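Local coordinates for protein glycosyl hydrolase, family 38 (PDB 5KBP) that probably hydrolyses alpha-mannosidic linkages of carbohydrates as a metal-dependent family 38 glycoside hydrolase, at residues R464-D469 with Y489-L494; F406-T411 with V420-E425; A460-I465 with K515-S520. All blocks are in the same frame, centred on the assembly; numbering follows the deposited sequence.

Interaction 1: residues R464-D469 with Y489-L494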
ATOM      1  N   ARG A 464       9.623  37.462 -15.420  1.00 78.22           N
ATOM      2  CA  ARG A 464       8.490  38.083 -14.747  1.00 76.63           C
ATOM      3  C   ARG A 464       8.339  37.445 -13.377  1.00 73.12           C
ATOM      4  O   ARG A 464       8.357  36.216 -13.259  1.00 68.04           O
ATOM      5  CB  ARG A 464       7.199  37.918 -15.558  1.00 75.74           C
ATOM      6  CG  ARG A 464       5.974  38.544 -14.906  1.00 78.39           C
ATOM      7  CD  ARG A 464       4.727  38.364 -15.760  1.00 80.44           C
ATOM      8  NE  ARG A 464       4.285  36.973 -15.814  1.00 72.56           N
ATOM      9  CZ  ARG A 464       3.369  36.450 -15.005  1.00 72.81           C
ATOM     10  NH1 ARG A 464       2.795  37.204 -14.078  1.00 73.44           N
ATOM     11  NH2 ARG A 464       3.025  35.175 -15.124  1.00 68.53           N
ATOM     12  N   ILE A 465       8.198  38.275 -12.347  1.00 74.75           N
ATOM     13  CA  ILE A 465       7.999  37.782 -10.987  1.00 70.96           C
ATOM     14  C   ILE A 465       6.546  37.336 -10.860  1.00 70.29           C
ATOM     15  O   ILE A 465       5.625  38.153 -10.930  1.00 71.87           O
ATOM     16  CB  ILE A 465       8.349  38.848  -9.943  1.00 73.65           C
ATOM     17  CG1 ILE A 465       9.819  39.256 -10.074  1.00 80.82           C
ATOM     18  CG2 ILE A 465       8.054  38.337  -8.540  1.00 69.18           C
ATOM     19  CD1 ILE A 465      10.790  38.099  -9.960  1.00 81.00           C
ATOM     20  N   VAL A 466       6.339  36.034 -10.674  1.00 66.39           N
ATOM     21  CA  VAL A 466       4.984  35.489 -10.626  1.00 60.65           C
ATOM     22  C   VAL A 466       4.360  35.711  -9.255  1.00 70.38           C
ATOM     23  O   VAL A 466       3.287  36.314  -9.131  1.00 79.83           O
ATOM     24  CB  VAL A 466       4.991  33.996 -11.002  1.00 60.72           C
ATOM     25  CG1 VAL A 466       3.594  33.411 -10.877  1.00 61.73           C
ATOM     26  CG2 VAL A 466       5.528  33.814 -12.410  1.00 57.56           C
ATOM     27  N   LYS A 467       5.020  35.227  -8.205  1.00 72.55           N
ATOM     28  CA  LYS A 467       4.470  35.322  -6.861  1.00 71.96           C
ATOM     29  C   LYS A 467       5.592  35.181  -5.845  1.00 71.04           C
ATOM     30  O   LYS A 467       6.693  34.722  -6.163  1.00 76.93           O
ATOM     31  CB  LYS A 467       3.395  34.256  -6.622  1.00 72.27           C
ATOM     32  CG  LYS A 467       3.876  32.832  -6.864  1.00 66.99           C
ATOM     33  CD  LYS A 467       2.759  31.824  -6.649  1.00 67.17           C
ATOM     34  CE  LYS A 467       3.234  30.407  -6.925  1.00 68.36           C
ATOM     35  NZ  LYS A 467       2.153  29.404  -6.713  1.00 68.41           N
ATOM     36  N   GLU A 468       5.294  35.587  -4.614  1.00 65.59           N
ATOM     37  CA  GLU A 468       6.178  35.387  -3.478  1.00 66.57           C
ATOM     38  C   GLU A 468       5.475  34.509  -2.452  1.00 71.40           C
ATOM     39  O   GLU A 468       4.246  34.393  -2.442  1.00 75.98           O
ATOM     40  CB  GLU A 468       6.589  36.719  -2.836  1.00 73.27           C
ATOM     41  CG  GLU A 468       5.555  37.294  -1.880  1.00 83.21           C
ATOM     42  CD  GLU A 468       6.018  38.581  -1.226  1.00 92.70           C
ATOM     43  OE1 GLU A 468       6.719  39.369  -1.894  1.00 93.09           O
ATOM     44  OE2 GLU A 468       5.687  38.800  -0.041  1.00 96.45           O
ATOM     45  N   ASP A 469       6.266  33.888  -1.581  1.00 69.94           N
ATOM     46  CA  ASP A 469       5.711  32.988  -0.582  1.00 68.76           C
ATOM     47  C   ASP A 469       6.630  32.939   0.628  1.00 58.42           C
ATOM     48  O   ASP A 469       7.854  32.876   0.486  1.00 57.64           O
ATOM     49  CB  ASP A 469       5.510  31.579  -1.152  1.00 74.30           C
ATOM     50  CG  ASP A 469       4.524  30.759  -0.344  1.00 82.33           C
ATOM     51  OD1 ASP A 469       3.624  31.359   0.280  1.00 82.90           O
ATOM     52  OD2 ASP A 469       4.643  29.515  -0.335  1.00 83.72           O
ATOM     53  N   TYR A 489      10.258  32.763  -0.603  1.00 48.08           N
ATOM     54  CA  TYR A 489      10.522  32.222  -1.927  1.00 58.36           C
ATOM     55  C   TYR A 489       9.954  33.144  -2.993  1.00 62.04           C
ATOM     56  O   TYR A 489       8.862  33.698  -2.834  1.00 63.89           O
ATOM     57  CB  TYR A 489       9.923  30.822  -2.083  1.00 50.42           C
ATOM     58  CG  TYR A 489      10.503  29.807  -1.131  1.00 51.28           C
ATOM     59  CD1 TYR A 489      11.637  29.080  -1.469  1.00 50.77           C
ATOM     60  CD2 TYR A 489       9.922  29.577   0.107  1.00 55.60           C
ATOM     61  CE1 TYR A 489      12.174  28.150  -0.601  1.00 53.63           C
ATOM     62  CE2 TYR A 489      10.451  28.649   0.984  1.00 60.22           C
ATOM     63  CZ  TYR A 489      11.578  27.939   0.624  1.00 56.25           C
ATOM     64  OH  TYR A 489      12.111  27.013   1.490  1.00 60.96           O
ATOM     65  N   LEU A 490      10.703  33.299  -4.078  1.00 47.90           N
ATOM     66  CA  LEU A 490      10.269  34.071  -5.232  1.00 56.84           C
ATOM     67  C   LEU A 490      10.125  33.133  -6.421  1.00 59.44           C
ATOM     68  O   LEU A 490      11.006  32.303  -6.675  1.00 59.27           O
ATOM     69  CB  LEU A 490      11.260  35.192  -5.549  1.00 58.54           C
ATOM     70  CG  LEU A 490      10.655  36.415  -6.239  1.00 64.53           C
ATOM     71  CD1 LEU A 490       9.473  36.937  -5.435  1.00 64.83           C
ATOM     72  CD2 LEU A 490      11.699  37.502  -6.426  1.00 51.88           C
ATOM     73  N   THR A 491       9.012  33.258  -7.136  1.00 55.00           N
ATOM     74  CA  THR A 491       8.700  32.412  -8.283  1.00 61.55           C
ATOM     75  C   THR A 491       8.925  33.228  -9.551  1.00 60.61           C
ATOM     76  O   THR A 491       8.183  34.178  -9.825  1.00 66.95           O
ATOM     77  CB  THR A 491       7.265  31.897  -8.200  1.00 65.09           C
ATOM     78  OG1 THR A 491       7.120  31.074  -7.034  1.00 63.28           O
ATOM     79  CG2 THR A 491       6.919  31.086  -9.431  1.00 60.20           C
ATOM     80  N   VAL A 492       9.947  32.858 -10.319  1.00 57.79           N
ATOM     81  CA  VAL A 492      10.363  33.597 -11.506  1.00 63.39           C
ATOM     82  C   VAL A 492       9.965  32.806 -12.743  1.00 60.18           C
ATOM     83  O   VAL A 492      10.072  31.575 -12.769  1.00 56.12           O
ATOM     84  CB  VAL A 492      11.880  33.870 -11.486  1.00 65.86           C
ATOM     85  CG1 VAL A 492      12.286  34.730 -12.672  1.00 70.86           C
ATOM     86  CG2 VAL A 492      12.281  34.535 -10.177  1.00 65.12           C
ATOM     87  N   GLU A 493       9.505  33.518 -13.769  1.00 65.88           N
ATOM     88  CA  GLU A 493       9.037  32.916 -15.011  1.00 67.48           C
ATOM     89  C   GLU A 493      10.046  33.207 -16.114  1.00 68.04           C
ATOM     90  O   GLU A 493      10.358  34.373 -16.379  1.00 73.52           O
ATOM     91  CB  GLU A 493       7.655  33.453 -15.382  1.00 69.94           C
ATOM     92  CG  GLU A 493       6.911  32.625 -16.412  1.00 80.11           C
ATOM     93  CD  GLU A 493       5.492  33.113 -16.632  1.00 90.09           C
ATOM     94  OE1 GLU A 493       5.269  34.341 -16.580  1.00 92.93           O
ATOM     95  OE2 GLU A 493       4.599  32.268 -16.846  1.00 92.70           O
ATOM     96  N   LEU A 494      10.551  32.155 -16.754  1.00 64.14           N
ATOM     97  CA  LEU A 494      11.516  32.283 -17.834  1.00 62.96           C
ATOM     98  C   LEU A 494      10.942  31.713 -19.124  1.00 62.94           C
ATOM     99  O   LEU A 494      10.122  30.790 -19.104  1.00 57.81           O
ATOM    100  CB  LEU A 494      12.835  31.568 -17.498  1.00 59.65           C
ATOM    101  CG  LEU A 494      13.664  32.113 -16.332  1.00 62.60           C
ATOM    102  CD1 LEU A 494      14.978  31.359 -16.215  1.00 68.80           C
ATOM    103  CD2 LEU A 494      13.916  33.601 -16.501  1.00 64.52           C
TER
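T491 and E493 of one strand take up V466, K467 and R464 of its antiparallel neighbour. T491 stands opposite two residues at once: V466 N donates to T491 O (2.8 Å), and T491 N donates to K467 O (2.9 Å). I465 faces V492 but E468 faces L490, so three steps on one strand match two on the other. The side chain of T491 is divided between V466 and K467. Its CG2 lies 3.8 Å from V466 CB, and its OG1 packs beside K467 CG at 3.7 Å. V466, the extra residue, points toward the partner strand and sets CG2 against E493 CB, with the two side chains crossing at about a right angle.

R464 and E493 run side by side in the same direction and end in a salt bridge. R464 NE (2.9 Å) and R464 NH2 (2.8 Å) both hold E493 OE1, side-on and through bent bonds. NE meets the oxygen nearly along its C–O bond, whereas NH2 comes from above the carboxylate, the guanidinium and carboxylate planes being 58° apart. The bend of R464 at chi3 (69°) swings NE out of line with the extended chain before it, toward this oxygen. I465, among the residues of the other face, lays CG2 on L490 CD1 (3.7 Å).

Y489 N to D469 O (2.6 Å) bonds the end of the contact nearer the turn of this antiparallel beta hairpin, whose strand 463-475 carries a beta bulge at V466 and K467.

Interaction 2: residues F406-T411 with V420-E425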
ATOM      1  N   PHE A 406      20.497  29.670  -9.837  1.00 55.69           N
ATOM      2  CA  PHE A 406      19.715  28.459 -10.038  1.00 50.17           C
ATOM      3  C   PHE A 406      20.067  27.874 -11.398  1.00 56.71           C
ATOM      4  O   PHE A 406      20.547  28.578 -12.290  1.00 60.80           O
ATOM      5  CB  PHE A 406      18.206  28.726  -9.926  1.00 46.90           C
ATOM      6  CG  PHE A 406      17.691  29.744 -10.905  1.00 53.57           C
ATOM      7  CD1 PHE A 406      17.734  31.097 -10.605  1.00 58.92           C
ATOM      8  CD2 PHE A 406      17.153  29.349 -12.119  1.00 53.18           C
ATOM      9  CE1 PHE A 406      17.259  32.037 -11.502  1.00 59.25           C
ATOM     10  CE2 PHE A 406      16.675  30.286 -13.021  1.00 50.93           C
ATOM     11  CZ  PHE A 406      16.729  31.630 -12.711  1.00 50.56           C
ATOM     12  N   VAL A 407      19.819  26.573 -11.550  1.00 50.27           N
ATOM     13  CA  VAL A 407      20.246  25.815 -12.722  1.00 56.56           C
ATOM     14  C   VAL A 407      19.036  25.155 -13.368  1.00 53.72           C
ATOM     15  O   VAL A 407      18.175  24.600 -12.675  1.00 52.94           O
ATOM     16  CB  VAL A 407      21.308  24.757 -12.351  1.00 55.27           C
ATOM     17  CG1 VAL A 407      21.810  24.043 -13.595  1.00 56.89           C
ATOM     18  CG2 VAL A 407      22.463  25.399 -11.597  1.00 52.34           C
ATOM     19  N   LEU A 408      18.980  25.207 -14.699  1.00 56.95           N
ATOM     20  CA  LEU A 408      17.926  24.578 -15.486  1.00 62.33           C
ATOM     21  C   LEU A 408      18.514  23.403 -16.256  1.00 62.27           C
ATOM     22  O   LEU A 408      19.472  23.575 -17.016  1.00 64.44           O
ATOM     23  CB  LEU A 408      17.289  25.579 -16.450  1.00 66.18           C
ATOM     24  CG  LEU A 408      16.154  26.444 -15.900  1.00 72.54           C
ATOM     25  CD1 LEU A 408      15.786  27.541 -16.887  1.00 72.34           C
ATOM     26  CD2 LEU A 408      14.946  25.576 -15.587  1.00 69.18           C
ATOM     27  N   PHE A 409      17.936  22.219 -16.068  1.00 54.95           N
ATOM     28  CA  PHE A 409      18.377  21.008 -16.745  1.00 47.85           C
ATOM     29  C   PHE A 409      17.361  20.596 -17.800  1.00 53.74           C
ATOM     30  O   PHE A 409      16.151  20.611 -17.551  1.00 64.58           O
ATOM     31  CB  PHE A 409      18.563  19.850 -15.760  1.00 49.44           C
ATOM     32  CG  PHE A 409      19.654  20.066 -14.757  1.00 51.67           C
ATOM     33  CD1 PHE A 409      19.397  20.727 -13.568  1.00 50.00           C
ATOM     34  CD2 PHE A 409      20.933  19.587 -14.990  1.00 48.11           C
ATOM     35  CE1 PHE A 409      20.396  20.919 -12.636  1.00 52.39           C
ATOM     36  CE2 PHE A 409      21.937  19.777 -14.063  1.00 53.16           C
ATOM     37  CZ  PHE A 409      21.669  20.443 -12.884  1.00 55.56           C
ATOM     38  N   ASN A 410      17.858  20.227 -18.977  1.00 49.46           N
ATOM     39  CA  ASN A 410      17.057  19.550 -19.992  1.00 53.70           C
ATOM     40  C   ASN A 410      17.450  18.080 -19.927  1.00 54.54           C
ATOM     41  O   ASN A 410      18.529  17.696 -20.380  1.00 58.12           O
ATOM     42  CB  ASN A 410      17.291  20.141 -21.378  1.00 53.98           C
ATOM     43  CG  ASN A 410      16.411  19.501 -22.450  1.00 52.57           C
ATOM     44  OD1 ASN A 410      15.620  18.598 -22.171  1.00 53.78           O
ATOM     45  ND2 ASN A 410      16.535  19.986 -23.682  1.00 52.52           N
ATOM     46  N   THR A 411      16.583  17.260 -19.337  1.00 46.46           N
ATOM     47  CA  THR A 411      16.844  15.835 -19.163  1.00 53.47           C
ATOM     48  C   THR A 411      16.222  14.993 -20.273  1.00 56.30           C
ATOM     49  O   THR A 411      15.922  13.814 -20.061  1.00 55.95           O
ATOM     50  CB  THR A 411      16.343  15.370 -17.796  1.00 52.03           C
ATOM     51  OG1 THR A 411      14.956  15.706 -17.655  1.00 61.28           O
ATOM     52  CG2 THR A 411      17.135  16.046 -16.691  1.00 43.42           C
ATOM     53  N   VAL A 420       9.045  28.433 -18.444  1.00 64.20           N
ATOM     54  CA  VAL A 420       9.365  27.700 -17.226  1.00 65.50           C
ATOM     55  C   VAL A 420       9.086  28.569 -16.008  1.00 64.77           C
ATOM     56  O   VAL A 420       9.111  29.804 -16.073  1.00 73.44           O
ATOM     57  CB  VAL A 420      10.836  27.227 -17.249  1.00 73.35           C
ATOM     58  CG1 VAL A 420      11.080  26.146 -16.204  1.00 74.07           C
ATOM     59  CG2 VAL A 420      11.201  26.724 -18.632  1.00 82.60           C
ATOM     60  N   THR A 421       8.805  27.910 -14.886  1.00 63.89           N
ATOM     61  CA  THR A 421       8.630  28.548 -13.589  1.00 62.76           C
ATOM     62  C   THR A 421       9.668  27.984 -12.629  1.00 60.28           C
ATOM     63  O   THR A 421       9.827  26.762 -12.531  1.00 72.47           O
ATOM     64  CB  THR A 421       7.209  28.321 -13.053  1.00 66.28           C
ATOM     65  OG1 THR A 421       6.352  29.385 -13.487  1.00 63.34           O
ATOM     66  CG2 THR A 421       7.198  28.242 -11.531  1.00 66.00           C
ATOM     67  N   VAL A 422      10.381  28.870 -11.936  1.00 53.86           N
ATOM     68  CA  VAL A 422      11.443  28.487 -11.012  1.00 55.01           C
ATOM     69  C   VAL A 422      11.215  29.203  -9.689  1.00 59.43           C
ATOM     70  O   VAL A 422      11.081  30.431  -9.660  1.00 68.44           O
ATOM     71  CB  VAL A 422      12.838  28.825 -11.572  1.00 59.11           C
ATOM     72  CG1 VAL A 422      13.906  28.567 -10.522  1.00 65.13           C
ATOM     73  CG2 VAL A 422      13.118  28.029 -12.838  1.00 59.99           C
ATOM     74  N   GLU A 423      11.172  28.439  -8.599  1.00 56.04           N
ATOM     75  CA  GLU A 423      11.033  29.004  -7.263  1.00 51.34           C
ATOM     76  C   GLU A 423      12.420  29.156  -6.651  1.00 54.07           C
ATOM     77  O   GLU A 423      13.175  28.182  -6.566  1.00 56.33           O
ATOM     78  CB  GLU A 423      10.142  28.126  -6.385  1.00 45.18           C
ATOM     79  CG  GLU A 423       9.551  28.855  -5.185  1.00 58.52           C
ATOM     80  CD  GLU A 423       8.659  27.964  -4.344  1.00 64.27           C
ATOM     81  OE1 GLU A 423       8.850  26.731  -4.377  1.00 67.21           O
ATOM     82  OE2 GLU A 423       7.765  28.497  -3.652  1.00 66.05           O
ATOM     83  N   VAL A 424      12.752  30.374  -6.232  1.00 49.04           N
ATOM     84  CA  VAL A 424      14.077  30.704  -5.719  1.00 46.89           C
ATOM     85  C   VAL A 424      13.930  31.266  -4.313  1.00 52.98           C
ATOM     86  O   VAL A 424      13.145  32.196  -4.089  1.00 54.32           O
ATOM     87  CB  VAL A 424      14.803  31.707  -6.633  1.00 52.94           C
ATOM     88  CG1 VAL A 424      16.199  31.999  -6.101  1.00 54.53           C
ATOM     89  CG2 VAL A 424      14.867  31.179  -8.059  1.00 49.33           C
ATOM     90  N   GLU A 425      14.685  30.704  -3.373  1.00 51.61           N
ATOM     91  CA  GLU A 425      14.704  31.194  -2.001  1.00 60.15           C
ATOM     92  C   GLU A 425      15.560  32.453  -1.925  1.00 65.65           C
ATOM     93  O   GLU A 425      16.757  32.414  -2.230  1.00 70.89           O
ATOM     94  CB  GLU A 425      15.247  30.117  -1.065  1.00 61.81           C
ATOM     95  CG  GLU A 425      15.329  30.528   0.393  1.00 73.67           C
ATOM     96  CD  GLU A 425      16.125  29.541   1.225  1.00 82.85           C
ATOM     97  OE1 GLU A 425      17.362  29.692   1.308  1.00 83.55           O
ATOM     98  OE2 GLU A 425      15.514  28.606   1.784  1.00 90.59           O
TER
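The F406 ring takes V422 CG1 over one face, a CH-pi contact with the methyl carbon 4.1 Å from the ring centroid and 28° off the ring normal. The methyl is displaced toward one side of the ring, reaching F406 CD2 at 3.7 Å. V424 CG2 approaches the other ortho carbon, F406 CD1, obliquely at 3.8 Å. With chi1 at 59°, F406 CG sits between its backbone N and carbonyl carbon, where the ring can meet both valines.

V422 serves two partners with its two branches. CG1, anti to the backbone N, goes to the ring, while CG2 turns to L408 CD2 at 4.1 Å. That same leucine methyl also touches V420 CG1 at 4.0 Å, L408 and V420 sliding past each other in opposite directions. All five side chains are buried and purely apolar where they meet, and no hydrogen bond crosses between the segments.

The short strand axes come no closer than 9.1 Å and run at 153° to each other, so this is packing of one sheet upon another, as in a beta sandwich. Strand 404-410 lies between strands 503-511 and 804-807, which supply F507 and T807 against F406 and A805 against L408 and V422. Strand 416-430 belongs to the opposing antiparallel sheet, where it is an outer strand paired with strand 483-499.

Interaction 3: residues A460-I465 with K515-S520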
ATOM      1  N   ALA A 460      21.199  40.622 -18.718  1.00 70.06           N
ATOM      2  CA  ALA A 460      19.882  40.420 -18.134  1.00 64.92           C
ATOM      3  C   ALA A 460      19.013  39.558 -19.039  1.00 62.99           C
ATOM      4  O   ALA A 460      18.967  39.754 -20.257  1.00 72.20           O
ATOM      5  CB  ALA A 460      19.203  41.764 -17.880  1.00 67.92           C
ATOM      6  N   VAL A 461      18.322  38.595 -18.434  1.00 69.13           N
ATOM      7  CA  VAL A 461      17.404  37.709 -19.141  1.00 67.57           C
ATOM      8  C   VAL A 461      15.978  38.150 -18.846  1.00 67.35           C
ATOM      9  O   VAL A 461      15.643  38.480 -17.701  1.00 64.58           O
ATOM     10  CB  VAL A 461      17.625  36.240 -18.733  1.00 62.64           C
ATOM     11  CG1 VAL A 461      16.732  35.315 -19.550  1.00 62.48           C
ATOM     12  CG2 VAL A 461      19.089  35.861 -18.895  1.00 62.71           C
ATOM     13  N   ALA A 462      15.139  38.166 -19.878  1.00 68.64           N
ATOM     14  CA  ALA A 462      13.751  38.566 -19.708  1.00 67.95           C
ATOM     15  C   ALA A 462      13.020  37.588 -18.795  1.00 69.58           C
ATOM     16  O   ALA A 462      13.162  36.368 -18.922  1.00 65.92           O
ATOM     17  CB  ALA A 462      13.049  38.646 -21.063  1.00 68.43           C
ATOM     18  N   SER A 463      12.235  38.129 -17.867  1.00 68.45           N
ATOM     19  CA  SER A 463      11.529  37.307 -16.894  1.00 69.07           C
ATOM     20  C   SER A 463      10.348  38.095 -16.341  1.00 75.03           C
ATOM     21  O   SER A 463      10.096  39.239 -16.731  1.00 67.78           O
ATOM     22  CB  SER A 463      12.465  36.858 -15.769  1.00 63.93           C
ATOM     23  OG  SER A 463      12.818  37.949 -14.938  1.00 65.79           O
ATOM     24  N   ARG A 464       9.623  37.462 -15.420  1.00 78.22           N
ATOM     25  CA  ARG A 464       8.490  38.083 -14.747  1.00 76.63           C
ATOM     26  C   ARG A 464       8.339  37.445 -13.377  1.00 73.12           C
ATOM     27  O   ARG A 464       8.357  36.216 -13.259  1.00 68.04           O
ATOM     28  CB  ARG A 464       7.199  37.918 -15.558  1.00 75.74           C
ATOM     29  CG  ARG A 464       5.974  38.544 -14.906  1.00 78.39           C
ATOM     30  CD  ARG A 464       4.727  38.364 -15.760  1.00 80.44           C
ATOM     31  NE  ARG A 464       4.285  36.973 -15.814  1.00 72.56           N
ATOM     32  CZ  ARG A 464       3.369  36.450 -15.005  1.00 72.81           C
ATOM     33  NH1 ARG A 464       2.795  37.204 -14.078  1.00 73.44           N
ATOM     34  NH2 ARG A 464       3.025  35.175 -15.124  1.00 68.53           N
ATOM     35  N   ILE A 465       8.198  38.275 -12.347  1.00 74.75           N
ATOM     36  CA  ILE A 465       7.999  37.782 -10.987  1.00 70.96           C
ATOM     37  C   ILE A 465       6.546  37.336 -10.860  1.00 70.29           C
ATOM     38  O   ILE A 465       5.625  38.153 -10.930  1.00 71.87           O
ATOM     39  CB  ILE A 465       8.349  38.848  -9.943  1.00 73.65           C
ATOM     40  CG1 ILE A 465       9.819  39.256 -10.074  1.00 80.82           C
ATOM     41  CG2 ILE A 465       8.054  38.337  -8.540  1.00 69.18           C
ATOM     42  CD1 ILE A 465      10.790  38.099  -9.960  1.00 81.00           C
ATOM     43  N   LYS A 515      13.658  42.699 -16.252  1.00 73.42           N
ATOM     44  CA  LYS A 515      13.572  42.836 -17.702  1.00 70.29           C
ATOM     45  C   LYS A 515      12.295  42.148 -18.169  1.00 68.69           C
ATOM     46  O   LYS A 515      12.206  40.916 -18.160  1.00 76.69           O
ATOM     47  CB  LYS A 515      14.809  42.243 -18.370  1.00 68.91           C
ATOM     48  CG  LYS A 515      14.822  42.355 -19.884  1.00 72.53           C
ATOM     49  CD  LYS A 515      16.132  41.833 -20.454  1.00 75.17           C
ATOM     50  CE  LYS A 515      16.039  41.621 -21.956  1.00 79.34           C
ATOM     51  NZ  LYS A 515      15.668  42.867 -22.681  1.00 86.01           N
ATOM     52  N   ALA A 516      11.306  42.941 -18.565  1.00 70.30           N
ATOM     53  CA  ALA A 516      10.003  42.404 -18.926  1.00 65.30           C
ATOM     54  C   ALA A 516      10.024  41.823 -20.335  1.00 66.52           C
ATOM     55  O   ALA A 516      10.827  42.218 -21.184  1.00 65.71           O
ATOM     56  CB  ALA A 516       8.931  43.489 -18.828  1.00 58.09           C
ATOM     57  N   PHE A 517       9.126  40.868 -20.574  1.00 63.70           N
ATOM     58  CA  PHE A 517       8.973  40.313 -21.911  1.00 71.47           C
ATOM     59  C   PHE A 517       8.426  41.374 -22.859  1.00 75.69           C
ATOM     60  O   PHE A 517       7.514  42.129 -22.514  1.00 74.53           O
ATOM     61  CB  PHE A 517       8.037  39.101 -21.887  1.00 79.76           C
ATOM     62  CG  PHE A 517       8.498  37.989 -20.985  1.00 80.40           C
ATOM     63  CD1 PHE A 517       9.576  37.192 -21.335  1.00 74.68           C
ATOM     64  CD2 PHE A 517       7.842  37.732 -19.791  1.00 77.08           C
ATOM     65  CE1 PHE A 517       9.997  36.167 -20.508  1.00 77.28           C
ATOM     66  CE2 PHE A 517       8.258  36.709 -18.960  1.00 73.58           C
ATOM     67  CZ  PHE A 517       9.337  35.924 -19.320  1.00 78.06           C
ATOM     68  N   GLU A 518       8.996  41.432 -24.057  1.00 77.24           N
ATOM     69  CA  GLU A 518       8.583  42.390 -25.070  1.00 73.73           C
ATOM     70  C   GLU A 518       7.805  41.687 -26.174  1.00 77.14           C
ATOM     71  O   GLU A 518       7.947  40.481 -26.398  1.00 80.16           O
ATOM     72  CB  GLU A 518       9.795  43.119 -25.663  1.00 71.68           C
ATOM     73  N   GLY A 519       6.973  42.457 -26.858  1.00 78.02           N
ATOM     74  CA  GLY A 519       6.164  41.959 -27.950  1.00 78.31           C
ATOM     75  C   GLY A 519       4.681  42.114 -27.672  1.00 73.85           C
ATOM     76  O   GLY A 519       4.259  42.626 -26.636  1.00 68.14           O
ATOM     77  N   SER A 520       3.890  41.654 -28.636  1.00 68.82           N
ATOM     78  CA  SER A 520       2.443  41.750 -28.540  1.00 65.24           C
ATOM     79  C   SER A 520       1.885  40.629 -27.672  1.00 67.13           C
ATOM     80  O   SER A 520       2.398  39.505 -27.662  1.00 72.17           O
ATOM     81  CB  SER A 520       1.808  41.694 -29.929  1.00 65.20           C
ATOM     82  OG  SER A 520       2.227  42.787 -30.728  1.00 67.34           O
TER
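S463 and K515 supply the hydrogen bond that joins the two segments: S463 N donates to K515 O at 2.8 Å, with an N–H...O angle of 165°. The bond is nearly straight at the carbonyl as well. A462 CA adds a weaker CH contact to the same oxygen at 3.2 Å, so K515 O is met by two successive residues of 460-465.

Aliphatic contacts flank this bond. K515 is extended as far as CE, with CG anti to the backbone N (chi1 -179°), and its methylenes run past the backbone of A460 to A462; CD lies 3.5 Å from A460 O and 4.0 Å from A460 CB. Only at chi4 does the chain bend.

The segment 460-465 spans the junction between the short, weakly bonded strand 460-461, beside strand 451-454, and the long strand 463-475. Segment 515-520 has no regular structure; it belongs to the linker leading from strand 503-511 to strand 523-524, and it crosses the junction without pairing as a strand.

Aromatic packing follows two residues further on. The F517 ring has S463 N above one face, 3.9 Å from its plane and offset toward the rim, although that N–H is directed at K515 O. Around the ring, CD1 touches A462 CB, CZ lies 3.6 Å from S463 CA, and CE2 meets R464 CB at 3.8 Å. F517 also packs on S495 of strand 483-499 and on V600.

How the interactions relate
From the N terminus, interaction 2 comes first, closing the short connection between strands 404-410 and 416-430 across two facing sheets. The chain reaches interaction 3 next, at A460, and then interaction 1, which closes the hairpin of strands 463-475 and 483-499. Interaction 1 is nested inside interaction 3, which ties the loop after strand 503-511 to the start of strand 463-475, and the two share R464 and I465. Interactions 1 and 2 touch through strand 483-499, where V424 N and V420 N probably hydrogen-bond to L490 O and L494 O. F517 of interaction 3 reaches E493 of interaction 1. Interactions 2 and 3 do not touch, with centres about 17 Å apart.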